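Side-chain contacts in glucan-binding protein C, GbpC (Streptococcus mutans UA159, PDB 5UQZ), which probably binds glucan at the cell surface and mediates both sucrose-dependent and sucrose-independent adherence, this chain being its calcium-binding beta-supersandwich portion with a long N-terminal helix: residues L64-E69 / I201-E206; D137-S142 / K147-V152. All blocks are in the same frame, centred on the assembly; numbering follows the deposited sequence.

Contact 1: residues L64-E69 / I201-E206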
ATOM      1  N   LEU A  64      18.760   4.274  -5.112  1.00  7.16           N
ATOM      2  CA  LEU A  64      18.352   2.918  -4.775  1.00  7.25           C
ATOM      3  C   LEU A  64      17.452   2.397  -5.893  1.00  7.46           C
ATOM      4  O   LEU A  64      16.480   3.057  -6.269  1.00  8.14           O
ATOM      5  CB  LEU A  64      17.573   2.913  -3.465  1.00  7.74           C
ATOM      6  CG  LEU A  64      17.083   1.506  -3.035  1.00  7.21           C
ATOM      7  CD1 LEU A  64      18.237   0.613  -2.629  1.00  8.70           C
ATOM      8  CD2 LEU A  64      16.119   1.662  -1.844  1.00  8.93           C
ATOM      9  N   VAL A  65      17.758   1.194  -6.379  1.00  7.53           N
ATOM     10  CA  VAL A  65      16.876   0.435  -7.253  1.00  8.35           C
ATOM     11  C   VAL A  65      16.557  -0.849  -6.497  1.00  7.71           C
ATOM     12  O   VAL A  65      17.437  -1.692  -6.312  1.00  8.38           O
ATOM     13  CB  VAL A  65      17.525   0.156  -8.625  1.00 10.47           C
ATOM     14  CG1 VAL A  65      16.558  -0.632  -9.487  1.00 12.53           C
ATOM     15  CG2 VAL A  65      17.965   1.472  -9.295  1.00 12.07           C
ATOM     16  N   PHE A  66      15.328  -0.971  -6.023  1.00  7.83           N
ATOM     17  CA  PHE A  66      14.928  -2.076  -5.158  1.00  7.28           C
ATOM     18  C   PHE A  66      13.424  -2.211  -5.336  1.00  7.51           C
ATOM     19  O   PHE A  66      12.618  -1.720  -4.544  1.00  7.51           O
ATOM     20  CB  PHE A  66      15.315  -1.748  -3.724  1.00  7.51           C
ATOM     21  CG  PHE A  66      14.937  -2.838  -2.722  1.00  7.64           C
ATOM     22  CD1 PHE A  66      15.413  -4.142  -2.860  1.00  8.89           C
ATOM     23  CD2 PHE A  66      14.140  -2.549  -1.646  1.00  8.77           C
ATOM     24  CE1 PHE A  66      15.066  -5.117  -1.914  1.00  9.91           C
ATOM     25  CE2 PHE A  66      13.814  -3.507  -0.706  1.00 10.64           C
ATOM     26  CZ  PHE A  66      14.295  -4.775  -0.843  1.00  9.78           C
ATOM     27  N   ILE A  67      13.044  -2.842  -6.436  1.00 10.06           N
ATOM     28  CA  ILE A  67      11.644  -2.836  -6.836  1.00 13.01           C
ATOM     29  C   ILE A  67      11.076  -4.178  -7.171  1.00 14.31           C
ATOM     30  O   ILE A  67       9.862  -4.383  -7.050  1.00 18.65           O
ATOM     31  CB  ILE A  67      11.360  -1.841  -7.945  1.00 17.60           C
ATOM     32  CG1 ILE A  67       9.879  -1.810  -8.302  1.00 23.79           C
ATOM     33  CG2 ILE A  67      12.132  -2.123  -9.051  1.00 13.84           C
ATOM     34  CD1 ILE A  67       8.964  -1.738  -6.980  1.00 31.27           C
ATOM     35  N   ASN A  68      11.890  -5.089  -7.631  1.00 10.73           N
ATOM     36  CA  ASN A  68      11.351  -6.365  -8.126  1.00 18.01           C
ATOM     37  C   ASN A  68      12.392  -7.438  -7.858  1.00 11.76           C
ATOM     38  O   ASN A  68      13.439  -7.373  -8.477  1.00 15.23           O
ATOM     39  CB  ASN A  68      11.134  -6.148  -9.669  1.00 20.17           C
ATOM     40  CG  ASN A  68      10.834  -7.401 -10.475  1.00 26.37           C
ATOM     41  OD1 ASN A  68       9.911  -8.148 -10.158  1.00 26.88           O
ATOM     42  ND2 ASN A  68      11.560  -7.573 -11.610  1.00 27.25           N
ATOM     43  N   GLU A  69      12.120  -8.404  -6.970  1.00  8.85           N
ATOM     44  CA  GLU A  69      13.083  -9.469  -6.685  1.00  8.24           C
ATOM     45  C   GLU A  69      12.337 -10.787  -6.638  1.00  9.07           C
ATOM     46  O   GLU A  69      12.174 -11.420  -5.586  1.00  8.82           O
ATOM     47  CB  GLU A  69      13.852  -9.191  -5.388  1.00  8.54           C
ATOM     48  CG  GLU A  69      14.854  -8.029  -5.557  1.00  9.91           C
ATOM     49  CD  GLU A  69      15.953  -8.325  -6.591  1.00  8.77           C
ATOM     50  OE1 GLU A  69      16.137  -9.490  -7.020  1.00  8.69           O
ATOM     51  OE2 GLU A  69      16.669  -7.362  -6.988  1.00  8.99           O
ATOM     52  N   ILE A 201      15.833  -2.345   7.731  1.00  6.42           N
ATOM     53  CA  ILE A 201      16.330  -2.975   6.500  1.00  6.59           C
ATOM     54  C   ILE A 201      17.811  -2.695   6.359  1.00  6.34           C
ATOM     55  O   ILE A 201      18.253  -1.546   6.504  1.00  7.14           O
ATOM     56  CB  ILE A 201      15.583  -2.383   5.293  1.00  7.59           C
ATOM     57  CG1 ILE A 201      14.068  -2.599   5.404  1.00  7.63           C
ATOM     58  CG2 ILE A 201      16.140  -3.015   3.996  1.00  8.12           C
ATOM     59  CD1 ILE A 201      13.260  -1.777   4.371  1.00 10.28           C
ATOM     60  N   ILE A 202      18.582  -3.741   6.051  1.00  6.15           N
ATOM     61  CA  ILE A 202      20.007  -3.592   5.779  1.00  6.60           C
ATOM     62  C   ILE A 202      20.267  -4.207   4.400  1.00  6.09           C
ATOM     63  O   ILE A 202      19.850  -5.341   4.126  1.00  6.82           O
ATOM     64  CB  ILE A 202      20.868  -4.301   6.846  1.00  8.03           C
ATOM     65  CG1 ILE A 202      20.647  -3.677   8.234  1.00 11.23           C
ATOM     66  CG2 ILE A 202      22.341  -4.195   6.468  1.00 10.22           C
ATOM     67  CD1 ILE A 202      21.338  -4.418   9.323  1.00 15.02           C
ATOM     68  N   PHE A 203      20.933  -3.443   3.533  1.00  5.74           N
ATOM     69  CA  PHE A 203      21.341  -3.926   2.221  1.00  6.15           C
ATOM     70  C   PHE A 203      22.813  -4.313   2.275  1.00  5.93           C
ATOM     71  O   PHE A 203      23.607  -3.638   2.916  1.00  7.27           O
ATOM     72  CB  PHE A 203      21.148  -2.822   1.172  1.00  6.61           C
ATOM     73  CG  PHE A 203      19.720  -2.317   1.076  1.00  6.17           C
ATOM     74  CD1 PHE A 203      18.735  -3.091   0.440  1.00  7.24           C
ATOM     75  CD2 PHE A 203      19.357  -1.090   1.609  1.00  8.58           C
ATOM     76  CE1 PHE A 203      17.441  -2.631   0.303  1.00  7.80           C
ATOM     77  CE2 PHE A 203      18.068  -0.622   1.450  1.00  9.09           C
ATOM     78  CZ  PHE A 203      17.106  -1.370   0.809  1.00  8.02           C
ATOM     79  N   TYR A 204      23.198  -5.350   1.522  1.00  6.09           N
ATOM     80  CA  TYR A 204      24.583  -5.807   1.503  1.00  6.54           C
ATOM     81  C   TYR A 204      25.127  -5.745   0.077  1.00  6.27           C
ATOM     82  O   TYR A 204      24.396  -6.019  -0.892  1.00  7.38           O
ATOM     83  CB  TYR A 204      24.706  -7.285   1.987  1.00  6.93           C
ATOM     84  CG  TYR A 204      24.262  -7.478   3.401  1.00  7.20           C
ATOM     85  CD1 TYR A 204      22.919  -7.565   3.744  1.00  8.76           C
ATOM     86  CD2 TYR A 204      25.206  -7.625   4.421  1.00  8.87           C
ATOM     87  CE1 TYR A 204      22.523  -7.753   5.056  1.00  9.31           C
ATOM     88  CE2 TYR A 204      24.800  -7.853   5.742  1.00  9.80           C
ATOM     89  CZ  TYR A 204      23.453  -7.906   6.039  1.00 10.27           C
ATOM     90  OH  TYR A 204      23.017  -8.143   7.321  1.00 13.44           O
ATOM     91  N   ASP A 205      26.416  -5.386  -0.032  1.00  6.91           N
ATOM     92  CA  ASP A 205      27.104  -5.340  -1.302  1.00  7.25           C
ATOM     93  C   ASP A 205      27.597  -6.733  -1.719  1.00  7.30           C
ATOM     94  O   ASP A 205      27.365  -7.736  -1.043  1.00  8.04           O
ATOM     95  CB  ASP A 205      28.200  -4.283  -1.277  1.00  7.67           C
ATOM     96  CG  ASP A 205      29.370  -4.619  -0.374  1.00  9.75           C
ATOM     97  OD1 ASP A 205      29.597  -5.796  -0.007  1.00  9.70           O
ATOM     98  OD2 ASP A 205      30.125  -3.681   0.001  1.00 13.30           O
ATOM     99  N   GLU A 206      28.274  -6.796  -2.870  1.00  8.72           N
ATOM    100  CA  GLU A 206      28.647  -8.102  -3.412  1.00  9.41           C
ATOM    101  C   GLU A 206      29.720  -8.771  -2.595  1.00  9.36           C
ATOM    102  O   GLU A 206      29.881  -9.995  -2.673  1.00 10.77           O
ATOM    103  CB  GLU A 206      29.003  -8.018  -4.897  1.00 11.70           C
ATOM    104  CG  GLU A 206      27.747  -7.721  -5.808  1.00 13.08           C
ATOM    105  CD  GLU A 206      26.669  -8.845  -5.778  1.00 15.89           C
ATOM    106  OE1 GLU A 206      27.024 -10.033  -5.785  1.00 23.13           O
ATOM    107  OE2 GLU A 206      25.463  -8.528  -5.781  1.00 19.44           O
TER
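Phe-203, on strand 194-204 of the large antiparallel sheet of the beta-supersandwich, drives the edge of its ring into the face of Phe-66, which lies just past the short strand 64-65. The pair is a T-shaped (edge-to-face) stack: the centroids are 5.1 Å apart and the planes stand at 81°. CE1 of Phe-203 sits over the middle of the Phe-66 ring, 3.7 Å above its plane, so it is almost equally distant from all six ring carbons.

Leu-64 completes the tight part. Both its methyls approach Phe-203 from one face, CD1 and CD2 each lying 4.1 Å from Phe-203 CZ, with CD1 above the plane and offset toward the rim. The opposite face of that ring is covered from within its own strand by Ile-201 CG2, 3.7 Å above the plane, which leaves the phenyl clamped between two aliphatic groups. Val-152 of strand 151-160 and Met-220 of strand 219-222 extend this apolar layer.

Against these three buried residues that touch, the looser side holds Ile-67, Asn-68 and Glu-206, all exposed. The backbones stay well apart, 9.9 Å between Phe-66 CA and Phe-203 CA, and the rings span that gap. With CG anti to the backbone N (chi1 180°), the Phe-66 ring is directed across it toward strand 194-204. The closest approach of the two rings is Phe-66 CD2 to Phe-203 CE1, 3.8 Å.

Contact 2: residues D137-S142 / K147-V152; sequences DNIVNS and KKISKV
Ile-139 lays its branched side chain over the backbone of Ile-149 and Ser-150, at the base of a beta hairpin: strands 143-144 and 147-148 are antiparallel neighbours joined by a two-residue turn, and the segments flank them. Two apolar pairs form, Ile-139 CG2 with Ile-149 CG2 at 4.1 Å and, more loosely, Ile-139 CD1 with Val-152 CG2. Phe-203 backs Ile-149 and Val-152 from strand 194-204.

Van der Waals packing on peptide carbonyls adds to this. Ile-139 CG2 lies 3.4 Å from Ile-149 O, while CG1 rests 3.7 Å from Ser-150 O. With CG1 beside the backbone N, both branches fall on the opposing chain.

Direct hydrogen bonding across the segments is confined to Ile-149 N to Ser-142 O, 3.0 Å, just outside the hairpin strands. It is nearly straight at the hydrogen (173°), yet the donor stands 39° out of the carbonyl plane.

Water supplies further bridges. Water 1 accepts from Ile-139 N and donates to Ser-150 O, at 2.8 Å from the latter. Water 2 accepts from Ser-142 N and from Lys-148 NZ, and donates to Ile-149 O. The lysine chain runs extended until a bend at chi4 (64°) turns its ammonium to this water, 2.9 Å from NZ.

The side-chain polar ends of Asp-137, Ser-142 and Ser-150 find partners beyond the two segments: Lys-73 in a salt bridge, Glu-69 and Asp-205 O. The chemistry implies a seam whose amides and carbonyls are satisfied partly through water, one of the two waters also holding an ammonium.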
ATOM      1  N   ASP A 137      18.144 -13.642  -0.025  1.00  6.86           N
ATOM      2  CA  ASP A 137      19.217 -13.648  -1.004  1.00  9.29           C
ATOM      3  C   ASP A 137      18.709 -14.173  -2.328  1.00  7.38           C
ATOM      4  O   ASP A 137      17.513 -14.367  -2.500  1.00  8.44           O
ATOM      5  CB  ASP A 137      20.554 -14.146  -0.495  1.00 13.80           C
ATOM      6  CG  ASP A 137      20.480 -15.546  -0.069  1.00 16.68           C
ATOM      7  OD1 ASP A 137      19.458 -16.170  -0.227  1.00 15.68           O
ATOM      8  OD2 ASP A 137      21.489 -16.084   0.387  1.00 29.90           O
ATOM      9  N   ASN A 138      19.621 -14.350  -3.292  1.00  7.60           N
ATOM     10  CA  ASN A 138      19.267 -14.422  -4.718  1.00  7.75           C
ATOM     11  C   ASN A 138      18.599 -13.116  -5.171  1.00  7.02           C
ATOM     12  O   ASN A 138      17.448 -13.083  -5.616  1.00  7.53           O
ATOM     13  CB  ASN A 138      18.432 -15.658  -5.096  1.00  8.20           C
ATOM     14  CG  ASN A 138      18.646 -16.040  -6.537  1.00  8.29           C
ATOM     15  OD1 ASN A 138      19.424 -15.438  -7.242  1.00 11.58           O
ATOM     16  ND2 ASN A 138      18.112 -17.169  -6.927  1.00 12.20           N
ATOM     17  N   ILE A 139      19.376 -12.027  -5.024  1.00  8.04           N
ATOM     18  CA  ILE A 139      18.957 -10.653  -5.362  1.00  7.39           C
ATOM     19  C   ILE A 139      19.620 -10.347  -6.691  1.00  7.49           C
ATOM     20  O   ILE A 139      20.862 -10.385  -6.816  1.00  8.56           O
ATOM     21  CB  ILE A 139      19.417  -9.668  -4.283  1.00  7.64           C
ATOM     22  CG1 ILE A 139      18.990 -10.115  -2.873  1.00  8.83           C
ATOM     23  CG2 ILE A 139      18.886  -8.283  -4.612  1.00  8.55           C
ATOM     24  CD1 ILE A 139      17.529 -10.388  -2.691  1.00 10.07           C
ATOM     25  N   VAL A 140      18.774 -10.085  -7.711  1.00  7.93           N
ATOM     26  CA  VAL A 140      19.256 -10.078  -9.085  1.00  8.75           C
ATOM     27  C   VAL A 140      19.093  -8.752  -9.789  1.00  8.86           C
ATOM     28  O   VAL A 140      19.793  -8.536 -10.797  1.00 10.71           O
ATOM     29  CB  VAL A 140      18.604 -11.205  -9.928  1.00 10.47           C
ATOM     30  CG1 VAL A 140      18.799 -12.531  -9.270  1.00 10.86           C
ATOM     31  CG2 VAL A 140      17.145 -10.941 -10.265  1.00 12.36           C
ATOM     32  N   ASN A 141      18.229  -7.846  -9.302  1.00  8.79           N
ATOM     33  CA  ASN A 141      17.841  -6.629 -10.035  1.00 10.04           C
ATOM     34  C   ASN A 141      18.182  -5.361  -9.291  1.00  9.92           C
ATOM     35  O   ASN A 141      17.759  -4.306  -9.776  1.00 14.71           O
ATOM     36  CB  ASN A 141      16.324  -6.613 -10.264  1.00 11.64           C
ATOM     37  CG  ASN A 141      15.881  -7.713 -11.184  1.00 12.84           C
ATOM     38  OD1 ASN A 141      16.548  -8.007 -12.168  1.00 14.05           O
ATOM     39  ND2 ASN A 141      14.749  -8.351 -10.851  1.00 14.55           N
ATOM     40  N   SER A 142      18.786  -5.418  -8.118  1.00  7.72           N
ATOM     41  CA  SER A 142      18.803  -4.278  -7.220  1.00  6.84           C
ATOM     42  C   SER A 142      20.212  -3.725  -7.012  1.00  6.41           C
ATOM     43  O   SER A 142      21.205  -4.465  -7.060  1.00  7.46           O
ATOM     44  CB  SER A 142      18.167  -4.656  -5.876  1.00  7.79           C
ATOM     45  OG  SER A 142      16.794  -4.967  -6.067  1.00  9.55           O
ATOM     46  N   LYS A 147      26.297   0.089  -6.387  1.00  7.95           N
ATOM     47  CA  LYS A 147      26.724  -1.126  -5.699  1.00  7.81           C
ATOM     48  C   LYS A 147      25.604  -2.136  -5.894  1.00  7.15           C
ATOM     49  O   LYS A 147      24.504  -1.975  -5.336  1.00  8.07           O
ATOM     50  CB  LYS A 147      26.933  -0.855  -4.209  1.00  9.53           C
ATOM     51  CG  LYS A 147      28.008   0.185  -3.932  1.00 11.05           C
ATOM     52  CD  LYS A 147      28.050   0.499  -2.425  1.00 15.14           C
ATOM     53  CE  LYS A 147      29.219   1.404  -2.119  1.00 20.00           C
ATOM     54  NZ  LYS A 147      29.580   1.394  -0.671  1.00 26.69           N
ATOM     55  N   LYS A 148      25.884  -3.212  -6.615  1.00  6.98           N
ATOM     56  CA  LYS A 148      24.873  -4.258  -6.731  1.00  7.18           C
ATOM     57  C   LYS A 148      24.611  -4.835  -5.336  1.00  6.64           C
ATOM     58  O   LYS A 148      25.545  -5.058  -4.558  1.00  7.71           O
ATOM     59  CB  LYS A 148      25.417  -5.340  -7.685  1.00  8.13           C
ATOM     60  CG  LYS A 148      24.394  -6.458  -7.983  1.00  9.23           C
ATOM     61  CD  LYS A 148      24.958  -7.402  -9.016  1.00 10.43           C
ATOM     62  CE  LYS A 148      24.172  -8.695  -9.078  1.00 11.35           C
ATOM     63  NZ  LYS A 148      22.735  -8.519  -9.519  1.00 11.38           N
ATOM     64  N   ILE A 149      23.351  -5.123  -5.067  1.00  6.86           N
ATOM     65  CA  ILE A 149      22.927  -5.663  -3.779  1.00  6.95           C
ATOM     66  C   ILE A 149      22.868  -7.175  -3.869  1.00  7.18           C
ATOM     67  O   ILE A 149      22.233  -7.720  -4.780  1.00  7.73           O
ATOM     68  CB  ILE A 149      21.581  -5.046  -3.382  1.00  6.87           C
ATOM     69  CG1 ILE A 149      21.803  -3.549  -3.043  1.00  7.65           C
ATOM     70  CG2 ILE A 149      20.994  -5.788  -2.190  1.00  7.71           C
ATOM     71  CD1 ILE A 149      20.496  -2.718  -2.967  1.00  8.60           C
ATOM     72  N   SER A 150      23.528  -7.853  -2.916  1.00  7.07           N
ATOM     73  CA  SER A 150      23.617  -9.315  -2.922  1.00  6.98           C
ATOM     74  C   SER A 150      22.655  -9.968  -1.952  1.00  7.06           C
ATOM     75  O   SER A 150      22.404 -11.179  -2.080  1.00  7.81           O
ATOM     76  CB  SER A 150      25.026  -9.741  -2.527  1.00  8.47           C
ATOM     77  OG  SER A 150      25.277  -9.370  -1.161  1.00  9.06           O
ATOM     78  N   LYS A 151      22.134  -9.227  -0.995  1.00  6.35           N
ATOM     79  CA  LYS A 151      21.399  -9.796   0.121  1.00  6.35           C
ATOM     80  C   LYS A 151      20.720  -8.642   0.816  1.00  6.25           C
ATOM     81  O   LYS A 151      21.229  -7.506   0.780  1.00  6.63           O
ATOM     82  CB  LYS A 151      22.434 -10.484   1.073  1.00  8.61           C
ATOM     83  CG  LYS A 151      21.872 -11.057   2.343  1.00 11.15           C
ATOM     84  CD  LYS A 151      22.924 -11.874   3.069  1.00 13.66           C
ATOM     85  CE  LYS A 151      24.067 -11.085   3.623  1.00 18.57           C
ATOM     86  NZ  LYS A 151      24.975 -12.003   4.429  1.00 24.92           N
ATOM     87  N   VAL A 152      19.601  -8.922   1.465  1.00  6.38           N
ATOM     88  CA  VAL A 152      18.886  -7.941   2.263  1.00  6.56           C
ATOM     89  C   VAL A 152      18.574  -8.618   3.589  1.00  6.22           C
ATOM     90  O   VAL A 152      18.135  -9.766   3.598  1.00  7.62           O
ATOM     91  CB  VAL A 152      17.560  -7.473   1.590  1.00  7.47           C
ATOM     92  CG1 VAL A 152      16.921  -6.341   2.366  1.00  8.93           C
ATOM     93  CG2 VAL A 152      17.823  -7.051   0.117  1.00  8.47           C
TER
HETATM   94  O   HOH W   1      22.045 -13.018  -4.217  1.00 10.15           O
HETATM   95  O   HOH W   2      21.148  -7.316  -7.395  1.00  8.29           O

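From the N-terminal helix 3-51 the chain reaches 64-69, the first half of contact 1, whose partner 201-206 follows 131 intervening residues. Contact 2 is nested inside that long loop: 137-142 and 147-152 close a short excursion of four residues between them. The two contacts have centres about 5 Å apart and touch directly, 64-69 meeting 137-142 and 201-206 meeting 147-152, in each case partly through a polar side chain. Strands 151-160 and 194-204 are neighbours in the large sheet, while 64-65, 143-144 and 147-148 form a small one; together the contacts tie these two sheets to each other.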